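Local coordinates for protein TqaL (Neurospora crassa, PDB 7EEH) that binds an iron ion within the cupin-type beta fold of the 2OG-Fe dioxygenase family, at residues 182-187 with 251-256; 209-214 with 232-237. The protein carries 1 engineered substitution. All blocks are in the same frame, centred on the assembly; numbering follows the deposited sequence.

Contact 1 (182-187 with 251-256). With FE (Fe (III) ion), chain H.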
ATOM      1  N   GLY B 182      19.446 -18.636  33.272  1.00 42.94           N
ATOM      2  CA  GLY B 182      19.645 -19.540  32.157  1.00 43.22           C
ATOM      3  C   GLY B 182      18.400 -19.692  31.304  1.00 38.58           C
ATOM      4  O   GLY B 182      17.503 -18.847  31.305  1.00 36.05           O
ATOM      5  N   VAL B 183      18.363 -20.796  30.554  1.00 36.55           N
ATOM      6  CA  VAL B 183      17.192 -21.149  29.756  1.00 33.90           C
ATOM      7  C   VAL B 183      15.951 -21.187  30.632  1.00 33.54           C
ATOM      8  O   VAL B 183      15.936 -21.857  31.667  1.00 31.02           O
ATOM      9  CB  VAL B 183      17.436 -22.505  29.070  1.00 32.51           C
ATOM     10  CG1 VAL B 183      16.263 -22.883  28.189  1.00 28.97           C
ATOM     11  CG2 VAL B 183      18.729 -22.439  28.265  1.00 34.20           C
ATOM     12  N   HIS B 184      14.889 -20.501  30.201  1.00 29.98           N
ATOM     13  CA  HIS B 184      13.682 -20.398  31.019  1.00 30.67           C
ATOM     14  C   HIS B 184      12.469 -20.050  30.156  1.00 30.15           C
ATOM     15  O   HIS B 184      12.597 -19.684  28.983  1.00 28.67           O
ATOM     16  CB  HIS B 184      13.869 -19.341  32.114  1.00 29.26           C
ATOM     17  CG  HIS B 184      13.995 -17.949  31.581  1.00 28.85           C
ATOM     18  ND1 HIS B 184      15.168 -17.464  31.046  1.00 31.84           N
ATOM     19  CD2 HIS B 184      13.091 -16.947  31.478  1.00 27.27           C
ATOM     20  CE1 HIS B 184      14.988 -16.220  30.648  1.00 29.46           C
ATOM     21  NE2 HIS B 184      13.736 -15.877  30.904  1.00 25.93           N
ATOM     22  N   THR B 185      11.283 -20.199  30.753  1.00 28.63           N
ATOM     23  CA  THR B 185      10.084 -19.468  30.366  1.00 25.86           C
ATOM     24  C   THR B 185       9.756 -18.446  31.451  1.00 28.42           C
ATOM     25  O   THR B 185      10.140 -18.603  32.612  1.00 28.05           O
ATOM     26  CB  THR B 185       8.873 -20.386  30.155  1.00 25.54           C
ATOM     27  OG1 THR B 185       8.372 -20.816  31.425  1.00 34.92           O
ATOM     28  CG2 THR B 185       9.264 -21.610  29.319  1.00 28.49           C
ATOM     29  N   ASP B 186       9.030 -17.404  31.062  1.00 23.34           N
ATOM     30  CA  ASP B 186       8.637 -16.338  31.974  1.00 21.90           C
ATOM     31  C   ASP B 186       7.374 -16.659  32.761  1.00 23.09           C
ATOM     32  O   ASP B 186       6.952 -15.837  33.581  1.00 22.54           O
ATOM     33  CB  ASP B 186       8.404 -15.038  31.199  1.00 21.33           C
ATOM     34  CG  ASP B 186       9.620 -14.582  30.418  1.00 23.62           C
ATOM     35  OD1 ASP B 186      10.764 -14.869  30.828  1.00 22.95           O
ATOM     36  OD2 ASP B 186       9.413 -13.910  29.385  1.00 25.97           O
ATOM     37  N   GLY B 187       6.744 -17.805  32.511  1.00 22.75           N
ATOM     38  CA  GLY B 187       5.533 -18.159  33.223  1.00 21.01           C
ATOM     39  C   GLY B 187       4.297 -17.415  32.785  1.00 25.36           C
ATOM     40  O   GLY B 187       3.338 -17.334  33.553  1.00 24.36           O
ATOM     41  N   ASN B 251       7.954 -21.786  23.722  1.00 27.27           N
ATOM     42  CA  ASN B 251       9.371 -21.516  23.516  1.00 30.82           C
ATOM     43  C   ASN B 251      10.030 -21.367  24.872  1.00 26.92           C
ATOM     44  O   ASN B 251       9.376 -21.006  25.850  1.00 29.00           O
ATOM     45  CB  ASN B 251       9.648 -20.208  22.768  1.00 32.81           C
ATOM     46  CG  ASN B 251       8.992 -20.145  21.425  1.00 34.57           C
ATOM     47  OD1 ASN B 251       9.548 -20.623  20.440  1.00 36.99           O
ATOM     48  ND2 ASN B 251       7.810 -19.526  21.363  1.00 24.89           N
ATOM     49  N   LYS B 252      11.288 -21.771  24.959  1.00 26.91           N
ATOM     50  CA  LYS B 252      12.134 -21.367  26.067  1.00 27.80           C
ATOM     51  C   LYS B 252      13.060 -20.313  25.499  1.00 27.38           C
ATOM     52  O   LYS B 252      13.230 -20.228  24.276  1.00 26.15           O
ATOM     53  CB  LYS B 252      12.932 -22.541  26.670  1.00 25.25           C
ATOM     54  CG  LYS B 252      12.132 -23.502  27.519  1.00 28.65           C
ATOM     55  CD  LYS B 252      12.898 -24.749  27.955  1.00 34.48           C
ATOM     56  CE  LYS B 252      11.966 -25.753  28.657  1.00 39.46           C
ATOM     57  NZ  LYS B 252      12.608 -27.080  28.939  1.00 38.03           N
ATOM     58  N   HIS B 253      13.637 -19.485  26.369  1.00 21.71           N
ATOM     59  CA  HIS B 253      14.538 -18.468  25.856  1.00 22.91           C
ATOM     60  C   HIS B 253      15.645 -18.192  26.864  1.00 27.79           C
ATOM     61  O   HIS B 253      15.592 -18.617  28.016  1.00 28.55           O
ATOM     62  CB  HIS B 253      13.785 -17.181  25.488  1.00 22.30           C
ATOM     63  CG  HIS B 253      13.037 -16.566  26.625  1.00 25.40           C
ATOM     64  ND1 HIS B 253      11.784 -16.998  27.019  1.00 25.65           N
ATOM     65  CD2 HIS B 253      13.359 -15.538  27.449  1.00 25.68           C
ATOM     66  CE1 HIS B 253      11.370 -16.262  28.034  1.00 26.31           C
ATOM     67  NE2 HIS B 253      12.308 -15.374  28.318  1.00 26.08           N
ATOM     68  N   SER B 254      16.667 -17.489  26.393  1.00 24.56           N
ATOM     69  CA  SER B 254      17.806 -17.111  27.212  1.00 30.62           C
ATOM     70  C   SER B 254      18.431 -15.868  26.597  1.00 29.27           C
ATOM     71  O   SER B 254      18.300 -15.623  25.395  1.00 28.79           O
ATOM     72  CB  SER B 254      18.823 -18.256  27.326  1.00 32.12           C
ATOM     73  OG  SER B 254      19.448 -18.524  26.086  1.00 31.76           O
ATOM     74  N   LEU B 255      19.091 -15.071  27.435  1.00 27.18           N
ATOM     75  CA  LEU B 255      19.672 -13.804  27.019  1.00 31.28           C
ATOM     76  C   LEU B 255      21.144 -13.781  27.402  1.00 36.27           C
ATOM     77  O   LEU B 255      21.513 -14.191  28.506  1.00 39.07           O
ATOM     78  CB  LEU B 255      18.917 -12.617  27.663  1.00 30.31           C
ATOM     79  CG  LEU B 255      19.354 -11.164  27.396  1.00 33.68           C
ATOM     80  CD1 LEU B 255      19.274 -10.771  25.911  1.00 28.62           C
ATOM     81  CD2 LEU B 255      18.557 -10.170  28.255  1.00 31.02           C
ATOM     82  N   SER B 256      21.983 -13.332  26.485  1.00 33.94           N
ATOM     83  CA  SER B 256      23.402 -13.252  26.789  1.00 36.20           C
ATOM     84  C   SER B 256      23.726 -11.897  27.402  1.00 37.07           C
ATOM     85  O   SER B 256      22.996 -10.926  27.192  1.00 30.20           O
ATOM     86  CB  SER B 256      24.223 -13.477  25.522  1.00 35.76           C
ATOM     87  OG  SER B 256      24.252 -12.316  24.719  1.00 34.16           O
TER
HETATM   88 FE    FE H 402      12.577 -14.218  30.103  1.00 24.32          FE
HETATM   89  O   HOH W   1      18.167 -15.712  30.312  1.00 36.97           O
HETATM   90  O   HOH W   2      12.848 -13.355  32.194  1.00 27.33           O
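His184 leaves its backbone with CB directed away from 251-256, and chi1 brings the imidazole back: CG sits between the backbone N and the carbonyl carbon, the crowded position (67°). CG and ND1 of His184 pass His253 O, ND1 nearest at 3.3 Å but too poorly angled to bond, while CD2 nears His253 NE2. His184 ND1 donates in the ring plane to Gly182 O at 2.7 Å, nearly along the C=O axis, which fixes the rotation of the ring and probably makes NE2 a better electron-pair donor to the iron. At the tip His184 NE2 binds FE at 2.2 Å. His253 repeats the crowded chi1 and puts its own NE2 2.1 Å from FE, its ring meeting that of His184 obliquely. With Asp186 OD1 they form the His-X-Asp...His facial triad of the 2OG-Fe dioxygenases; a water and two atoms from elsewhere also bind the metal. Asp186 brings its carboxylate to the edge of the His253 ring, the planes 79° apart, while its OD2 hydrogen-bonds Thr191. The two histidines are also paired through their backbones in a single antiparallel bridge, His253 N to His184 O at 2.8 Å and His184 N to His253 O at 3.0 Å. Next to this bridge, Val183 CG1 rests on Lys252 CB at 3.7 Å, the side chains crossing at about a right angle, and Lys252 sends its ammonium on to Glu217 O.

Contact 2 (209-214 with 232-237); sequences VTFMHD and RSRVQH
Two N-H groups grip Met212 O: Arg232 N at 2.7 Å from Met212 O, in the carbonyl plane, and Ser233 N at 3.2 Å from Met212 O, above that plane. Arg232 and Ser233 both facing Met212 (a selenomethionine in this model) make a classic beta bulge; the antiparallel pairs are Met212-Ser233, Phe211-Arg234 and Thr210-Val235, the last exchanging both backbone bonds. Thr210, Met212, Ser233 and Val235 share one face. Val235 CG1 takes the crowded position between N and C and lies alongside Thr210 CB, pointing the same way, at a tight 3.5 Å; Leu244 of strand 243-247 touches both residues. Nearby a water links the side chains of Thr210 and His237, 2.6 Å from Thr210 OG1 and 2.9 Å from His237 ND1, lying in the plane of the His237 ring.

On the other face Arg234 starts anti to its backbone N and then bends at chi2 (-86°). Arg234 CG meets Phe211 CE1 obliquely at 3.7 Å, and the guanidinium spreads over Val209 CG2, with Arg234 NH2 3.6 Å from that methyl. The Phe211 ring and the guanidinium stand 80° apart and therefore do not stack; Val209 CG1 sits over one face of the ring, toward the rim. Arg234 NH2 is held by Asn206, and Phe211 packs on Pro228 of a second subunit. Beside the bulge, Arg232 folds back at chi2 and chi3, laying its guanidinium over Asp214, with Arg232 NH1 3.4 Å from Asp214 CB. Their charged atoms do not meet: Arg232 NH2 bonds Asn251 OD1, and Asp214 OD1 bonds Asn230. Cohesion across this strand pair thus rests on backbone hydrogen bonds and hydrophobic packing; both arginines pack through chain and guanidinium, while their side-chain hydrogen bonds go outside the two strands.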
ATOM      1  N   VAL B 209      22.102 -10.933  23.214  1.00 29.80           N
ATOM      2  CA  VAL B 209      21.456 -11.736  22.178  1.00 28.69           C
ATOM      3  C   VAL B 209      20.395 -12.604  22.836  1.00 28.05           C
ATOM      4  O   VAL B 209      20.660 -13.240  23.863  1.00 26.64           O
ATOM      5  CB  VAL B 209      22.479 -12.598  21.418  1.00 29.08           C
ATOM      6  CG1 VAL B 209      21.780 -13.672  20.596  1.00 31.89           C
ATOM      7  CG2 VAL B 209      23.342 -11.723  20.513  1.00 30.61           C
ATOM      8  N   THR B 210      19.194 -12.637  22.254  1.00 26.11           N
ATOM      9  CA  THR B 210      18.120 -13.501  22.740  1.00 24.41           C
ATOM     10  C   THR B 210      18.095 -14.756  21.878  1.00 27.41           C
ATOM     11  O   THR B 210      17.939 -14.665  20.653  1.00 25.92           O
ATOM     12  CB  THR B 210      16.763 -12.794  22.699  1.00 26.16           C
ATOM     13  OG1 THR B 210      16.851 -11.526  23.364  1.00 22.73           O
ATOM     14  CG2 THR B 210      15.660 -13.649  23.354  1.00 21.70           C
ATOM     15  N   PHE B 211      18.298 -15.911  22.510  1.00 27.02           N
ATOM     16  CA  PHE B 211      18.124 -17.211  21.874  1.00 29.00           C
ATOM     17  C   PHE B 211      16.756 -17.763  22.237  1.00 27.59           C
ATOM     18  O   PHE B 211      16.300 -17.608  23.368  1.00 25.12           O
ATOM     19  CB  PHE B 211      19.207 -18.199  22.319  1.00 28.45           C
ATOM     20  CG  PHE B 211      20.596 -17.732  22.036  1.00 28.38           C
ATOM     21  CD1 PHE B 211      21.166 -17.947  20.796  1.00 33.05           C
ATOM     22  CD2 PHE B 211      21.324 -17.051  22.999  1.00 39.23           C
ATOM     23  CE1 PHE B 211      22.447 -17.504  20.513  1.00 35.53           C
ATOM     24  CE2 PHE B 211      22.614 -16.599  22.727  1.00 39.42           C
ATOM     25  CZ  PHE B 211      23.172 -16.829  21.479  1.00 36.32           C
HETATM   26  N   MSE B 212      16.104 -18.408  21.285  1.00 29.19           N
HETATM   27  CA  MSE B 212      14.914 -19.150  21.640  1.00 28.04           C
HETATM   28  C   MSE B 212      15.118 -20.607  21.300  1.00 26.40           C
HETATM   29  O   MSE B 212      15.729 -20.942  20.282  1.00 27.69           O
HETATM   30  CB  MSE B 212      13.698 -18.589  20.939  1.00 28.20           C
HETATM   31  CG  MSE B 212      13.338 -17.189  21.436  1.00 34.83           C
HETATM   32 SE   MSE B 212      12.152 -16.468  20.111  1.00 57.51          SE
HETATM   33  CE  MSE B 212      10.988 -17.978  20.027  1.00 37.93           C
ATOM     34  N   HIS B 213      14.596 -21.460  22.173  1.00 26.03           N
ATOM     35  CA  HIS B 213      14.858 -22.886  22.145  1.00 26.78           C
ATOM     36  C   HIS B 213      13.528 -23.619  22.126  1.00 30.97           C
ATOM     37  O   HIS B 213      12.502 -23.088  22.559  1.00 31.77           O
ATOM     38  CB  HIS B 213      15.689 -23.325  23.362  1.00 29.48           C
ATOM     39  CG  HIS B 213      16.708 -22.319  23.806  1.00 29.09           C
ATOM     40  ND1 HIS B 213      17.991 -22.287  23.306  1.00 30.21           N
ATOM     41  CD2 HIS B 213      16.632 -21.309  24.706  1.00 27.75           C
ATOM     42  CE1 HIS B 213      18.664 -21.306  23.882  1.00 28.70           C
ATOM     43  NE2 HIS B 213      17.859 -20.693  24.731  1.00 28.72           N
ATOM     44  N   ASP B 214      13.545 -24.843  21.607  1.00 33.60           N
ATOM     45  CA  ASP B 214      12.364 -25.684  21.731  1.00 35.53           C
ATOM     46  C   ASP B 214      12.259 -26.197  23.167  1.00 33.32           C
ATOM     47  O   ASP B 214      13.148 -25.988  23.996  1.00 32.03           O
ATOM     48  CB  ASP B 214      12.390 -26.827  20.701  1.00 40.00           C
ATOM     49  CG  ASP B 214      13.540 -27.800  20.914  1.00 39.09           C
ATOM     50  OD1 ASP B 214      13.713 -28.301  22.039  1.00 42.34           O
ATOM     51  OD2 ASP B 214      14.260 -28.096  19.938  1.00 44.81           O
ATOM     52  N   ARG B 232      15.810 -22.573  18.092  1.00 30.30           N
ATOM     53  CA  ARG B 232      14.744 -22.175  17.187  1.00 33.40           C
ATOM     54  C   ARG B 232      14.937 -20.788  16.590  1.00 35.58           C
ATOM     55  O   ARG B 232      14.453 -20.531  15.481  1.00 34.97           O
ATOM     56  CB  ARG B 232      13.397 -22.217  17.911  1.00 33.42           C
ATOM     57  CG  ARG B 232      13.072 -23.578  18.481  1.00 34.85           C
ATOM     58  CD  ARG B 232      11.773 -24.096  17.891  1.00 46.64           C
ATOM     59  NE  ARG B 232      10.625 -23.424  18.494  1.00 48.17           N
ATOM     60  CZ  ARG B 232       9.654 -24.045  19.162  1.00 50.89           C
ATOM     61  NH1 ARG B 232       9.672 -25.369  19.306  1.00 44.02           N
ATOM     62  NH2 ARG B 232       8.658 -23.339  19.683  1.00 45.94           N
ATOM     63  N   SER B 233      15.625 -19.891  17.290  1.00 32.69           N
ATOM     64  CA  SER B 233      15.820 -18.549  16.772  1.00 29.47           C
ATOM     65  C   SER B 233      16.958 -17.887  17.527  1.00 30.05           C
ATOM     66  O   SER B 233      17.223 -18.220  18.682  1.00 25.75           O
ATOM     67  CB  SER B 233      14.543 -17.714  16.906  1.00 31.35           C
ATOM     68  OG  SER B 233      14.623 -16.578  16.073  1.00 44.02           O
ATOM     69  N   ARG B 234      17.621 -16.946  16.854  1.00 29.47           N
ATOM     70  CA  ARG B 234      18.638 -16.090  17.446  1.00 26.81           C
ATOM     71  C   ARG B 234      18.336 -14.663  17.018  1.00 29.92           C
ATOM     72  O   ARG B 234      18.181 -14.389  15.825  1.00 24.32           O
ATOM     73  CB  ARG B 234      20.052 -16.500  17.006  1.00 29.93           C
ATOM     74  CG  ARG B 234      21.199 -15.649  17.572  1.00 30.84           C
ATOM     75  CD  ARG B 234      21.468 -14.388  16.720  1.00 31.40           C
ATOM     76  NE  ARG B 234      22.741 -13.754  17.034  1.00 33.89           N
ATOM     77  CZ  ARG B 234      23.066 -12.514  16.673  1.00 36.90           C
ATOM     78  NH1 ARG B 234      22.209 -11.766  15.988  1.00 33.50           N
ATOM     79  NH2 ARG B 234      24.252 -12.017  16.998  1.00 37.31           N
ATOM     80  N   VAL B 235      18.285 -13.753  17.981  1.00 25.70           N
ATOM     81  CA  VAL B 235      17.884 -12.387  17.709  1.00 26.85           C
ATOM     82  C   VAL B 235      18.699 -11.428  18.571  1.00 24.65           C
ATOM     83  O   VAL B 235      19.192 -11.796  19.641  1.00 25.33           O
ATOM     84  CB  VAL B 235      16.370 -12.227  17.942  1.00 33.24           C
ATOM     85  CG1 VAL B 235      16.061 -11.932  19.384  1.00 25.50           C
ATOM     86  CG2 VAL B 235      15.868 -11.173  17.079  1.00 32.56           C
ATOM     87  N   GLN B 236      18.855 -10.191  18.088  1.00 24.41           N
ATOM     88  CA  GLN B 236      19.636  -9.189  18.810  1.00 24.10           C
ATOM     89  C   GLN B 236      19.033  -7.805  18.593  1.00 26.37           C
ATOM     90  O   GLN B 236      19.131  -7.253  17.496  1.00 27.32           O
ATOM     91  CB  GLN B 236      21.092  -9.209  18.357  1.00 24.78           C
ATOM     92  CG  GLN B 236      21.985  -8.300  19.190  1.00 27.72           C
ATOM     93  CD  GLN B 236      23.345  -8.083  18.559  1.00 34.52           C
ATOM     94  OE1 GLN B 236      23.457  -7.901  17.348  1.00 33.75           O
ATOM     95  NE2 GLN B 236      24.387  -8.111  19.375  1.00 33.77           N
ATOM     96  N   HIS B 237      18.444  -7.223  19.635  1.00 21.43           N
ATOM     97  CA  HIS B 237      17.995  -5.845  19.526  1.00 21.73           C
ATOM     98  C   HIS B 237      19.197  -4.928  19.358  1.00 21.08           C
ATOM     99  O   HIS B 237      20.189  -5.056  20.077  1.00 25.93           O
ATOM    100  CB  HIS B 237      17.214  -5.411  20.762  1.00 20.81           C
ATOM    101  CG  HIS B 237      16.086  -6.317  21.147  1.00 19.25           C
ATOM    102  ND1 HIS B 237      16.285  -7.565  21.692  1.00 18.73           N
ATOM    103  CD2 HIS B 237      14.745  -6.111  21.159  1.00 17.70           C
ATOM    104  CE1 HIS B 237      15.114  -8.102  21.997  1.00 22.24           C
ATOM    105  NE2 HIS B 237      14.166  -7.236  21.691  1.00 20.62           N
TER
HETATM  106  O   HOH W   3      18.169  -9.616  22.303  1.00 26.88           O

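How the contacts relate
Strands 231-236, 209-213 and 252-255 form one antiparallel sheet with 209-213 in the middle, so the two contacts are joined by the pairing of 209-213 with 252-255: Lys252 O probably accepts from His213 N, 2.8 Å away, and Ser254 O from Phe211 N. Contact 2 is buried and lies within this sheet, while contact 1 is partly buried and joins an outer strand of it to an irregular loop. Along the chain, 209-214 and 232-237 both fall inside the loop closed by contact 1. Their chemistry follows their place: metal coordination and one isolated bridge at the iron site, against strand pairing interrupted by a bulge and apolar packing, reaching a neighbouring subunit, in contact 2.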